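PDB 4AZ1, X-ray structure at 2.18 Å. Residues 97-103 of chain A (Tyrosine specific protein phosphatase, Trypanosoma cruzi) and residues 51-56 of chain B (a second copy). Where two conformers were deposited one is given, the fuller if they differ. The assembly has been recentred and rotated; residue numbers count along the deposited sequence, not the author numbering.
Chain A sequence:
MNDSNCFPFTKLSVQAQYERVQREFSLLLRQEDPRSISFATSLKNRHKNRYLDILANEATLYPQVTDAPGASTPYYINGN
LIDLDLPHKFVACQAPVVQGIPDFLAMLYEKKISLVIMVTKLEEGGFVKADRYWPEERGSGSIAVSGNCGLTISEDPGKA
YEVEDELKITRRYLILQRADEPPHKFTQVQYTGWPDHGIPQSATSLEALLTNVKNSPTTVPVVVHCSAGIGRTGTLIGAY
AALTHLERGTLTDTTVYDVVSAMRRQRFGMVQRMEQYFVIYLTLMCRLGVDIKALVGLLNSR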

# COMPACT_ATOMS: atom_id res chain seq x y z
N VAL A 97 2.70 -1.87 -6.89
CA VAL A 97 3.47 -0.72 -6.44
C VAL A 97 3.04 -0.39 -5.01
O VAL A 97 2.01 -0.91 -4.55
CB VAL A 97 3.30 0.49 -7.37
CG1 VAL A 97 3.67 0.11 -8.80
CG2 VAL A 97 1.88 1.02 -7.31
N VAL A 98 3.82 0.42 -4.31
CA VAL A 98 3.55 0.72 -2.90
C VAL A 98 2.09 1.12 -2.67
O VAL A 98 1.41 0.55 -1.81
CB VAL A 98 4.53 1.78 -2.35
CG1 VAL A 98 4.07 2.32 -0.99
CG2 VAL A 98 5.92 1.16 -2.23
N GLN A 99 1.58 2.05 -3.47
CA GLN A 99 0.21 2.52 -3.27
C GLN A 99 -0.83 1.49 -3.72
O GLN A 99 -2.02 1.65 -3.47
CB GLN A 99 -0.01 3.87 -3.96
CG GLN A 99 0.99 4.96 -3.55
CD GLN A 99 0.92 5.35 -2.06
OE1 GLN A 99 0.01 4.95 -1.33
NE2 GLN A 99 1.90 6.14 -1.62
N GLY A 100 -0.37 0.41 -4.36
CA GLY A 100 -1.27 -0.64 -4.80
C GLY A 100 -1.20 -1.88 -3.93
O GLY A 100 -1.98 -2.83 -4.11
N ILE A 101 -0.26 -1.89 -3.00
CA ILE A 101 -0.12 -3.03 -2.09
C ILE A 101 -1.37 -3.29 -1.23
O ILE A 101 -1.73 -4.46 -1.03
CB ILE A 101 1.17 -2.94 -1.23
CG1 ILE A 101 2.39 -3.27 -2.09
CG2 ILE A 101 1.13 -3.89 -0.02
CD1 ILE A 101 3.72 -2.97 -1.40
N PRO A 102 -2.05 -2.23 -0.73
CA PRO A 102 -3.24 -2.55 0.07
C PRO A 102 -4.29 -3.29 -0.77
O PRO A 102 -4.94 -4.21 -0.26
CB PRO A 102 -3.77 -1.18 0.49
CG PRO A 102 -2.58 -0.27 0.43
CD PRO A 102 -1.74 -0.79 -0.70
N ASP A 103 -4.45 -2.88 -2.03
CA ASP A 103 -5.33 -3.57 -2.97
C ASP A 103 -4.92 -5.03 -3.13
O ASP A 103 -5.76 -5.94 -3.16
CB ASP A 103 -5.27 -2.91 -4.34
CG ASP A 103 -5.63 -1.43 -4.29
OD1 ASP A 103 -4.84 -0.64 -3.71
OD2 ASP A 103 -6.70 -1.08 -4.83
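Chain B 51-56: YLDILA

The chain B stretch contains no regular helix or strand. It begins with a type I beta turn from Tyr B51 to Ile B54, closed by a hydrogen bond from Ile B54 N to Tyr B51 O (3.3 Å), and then opens into an extended run through Leu B55 and Ala B56. The turn is set against the start of a helix in chain A, with Asp B53 nearest: its CA lies 5.7 Å from that of Gln A99. That single pair is the register between the backbones, and no clear hydrogen bond joins the two stretches. Together the stretches bury 315 Å².

Val A97 stands clear of chain B, yet it helps to shape the surface that chain B meets. Its carbonyl O accepts a hydrogen bond from Gly A100 N (2.7 Å), and Val A98 O accepts another from Ile A101 N (3.2 Å), so a short 3-10 segment, residues 98 to 100, leads into the helix beginning at Ile A101.

Val A98 is the first residue to make contact. Its CG1 packs 3.6 Å from Leu B52 O and 4.1 Å from Leu B55 CD1, thus touching both the turn and the extended run that follows. A compact, branched aliphatic side chain suits this position, since it fills space beside the Leu B55 side chain without requiring a polar partner. Val A98 O approaches Asp B53 CB at 4.0 Å.

Gln A99 sends its CA-to-CB bond sideways, but the long, flexible side chain, with chi1 and chi2 both m, brings its end nearer to chain B. The modelled OE1 lies 3.1 Å from Asp B53 O; the amide is probably turned over in the model, and the correct orientation may allow a hydrogen bond here.

Gly A100 has no side chain and makes no contact, its place being in the backbone of the 3-10 segment. The CA-to-CB bond of Ile A101 points toward chain B, and its CG2 meets Leu B52 CD2 at 4.1 Å. This apolar pair suits the buried setting, and the leucine's reach lets its end approach although its CA-to-CB bond points sideways.

Pro A102, whose fixed phi is compatible with the first turn of a helix, lays its ring beside Asp B53: CG is 3.3 Å from OD2. This is a close contact between carbon and oxygen; the carboxylate finds its hydrogen bonds elsewhere in the structure. Asp A103 continues the helix but lies beyond the reach of chain B.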

# COMPACT_ATOMS: atom_id res chain seq x y z
N TYR B 51 2.99 2.46 8.64
CA TYR B 51 2.28 1.71 7.60
C TYR B 51 3.10 1.58 6.32
O TYR B 51 3.71 2.56 5.86
CB TYR B 51 0.93 2.40 7.32
CG TYR B 51 -0.02 2.34 8.48
CD1 TYR B 51 -0.66 1.15 8.82
CD2 TYR B 51 -0.27 3.47 9.26
CE1 TYR B 51 -1.53 1.08 9.88
CE2 TYR B 51 -1.16 3.41 10.35
CZ TYR B 51 -1.78 2.22 10.64
OH TYR B 51 -2.65 2.10 11.70
N LEU B 52 3.11 0.38 5.74
CA LEU B 52 3.84 0.13 4.49
C LEU B 52 3.43 1.09 3.37
O LEU B 52 4.27 1.48 2.54
CB LEU B 52 3.62 -1.30 4.04
CG LEU B 52 4.59 -1.89 3.02
CD1 LEU B 52 5.99 -1.92 3.61
CD2 LEU B 52 4.15 -3.30 2.64
N ASP B 53 2.16 1.49 3.36
CA ASP B 53 1.60 2.23 2.23
C ASP B 53 1.53 3.73 2.43
O ASP B 53 1.11 4.46 1.52
CB ASP B 53 0.20 1.69 1.84
CG ASP B 53 -0.80 1.75 3.00
OD1 ASP B 53 -0.40 1.54 4.17
OD2 ASP B 53 -2.01 1.98 2.75
N ILE B 54 1.95 4.20 3.62
CA ILE B 54 1.80 5.62 3.95
C ILE B 54 3.13 6.36 4.06
O ILE B 54 3.85 6.25 5.06
CB ILE B 54 0.97 5.83 5.25
CG1 ILE B 54 -0.38 5.11 5.17
CG2 ILE B 54 0.82 7.33 5.54
CD1 ILE B 54 -1.27 5.46 3.93
N LEU B 55 3.42 7.16 3.03
CA LEU B 55 4.71 7.84 2.88
C LEU B 55 4.52 9.37 2.88
O LEU B 55 3.55 9.88 2.31
CB LEU B 55 5.35 7.41 1.55
CG LEU B 55 5.58 5.92 1.34
CD1 LEU B 55 6.19 5.65 -0.05
CD2 LEU B 55 6.49 5.35 2.44
N ALA B 56 5.44 10.10 3.50
CA ALA B 56 5.33 11.57 3.54
C ALA B 56 5.94 12.23 2.28
O ALA B 56 7.07 11.91 1.91
CB ALA B 56 5.99 12.11 4.80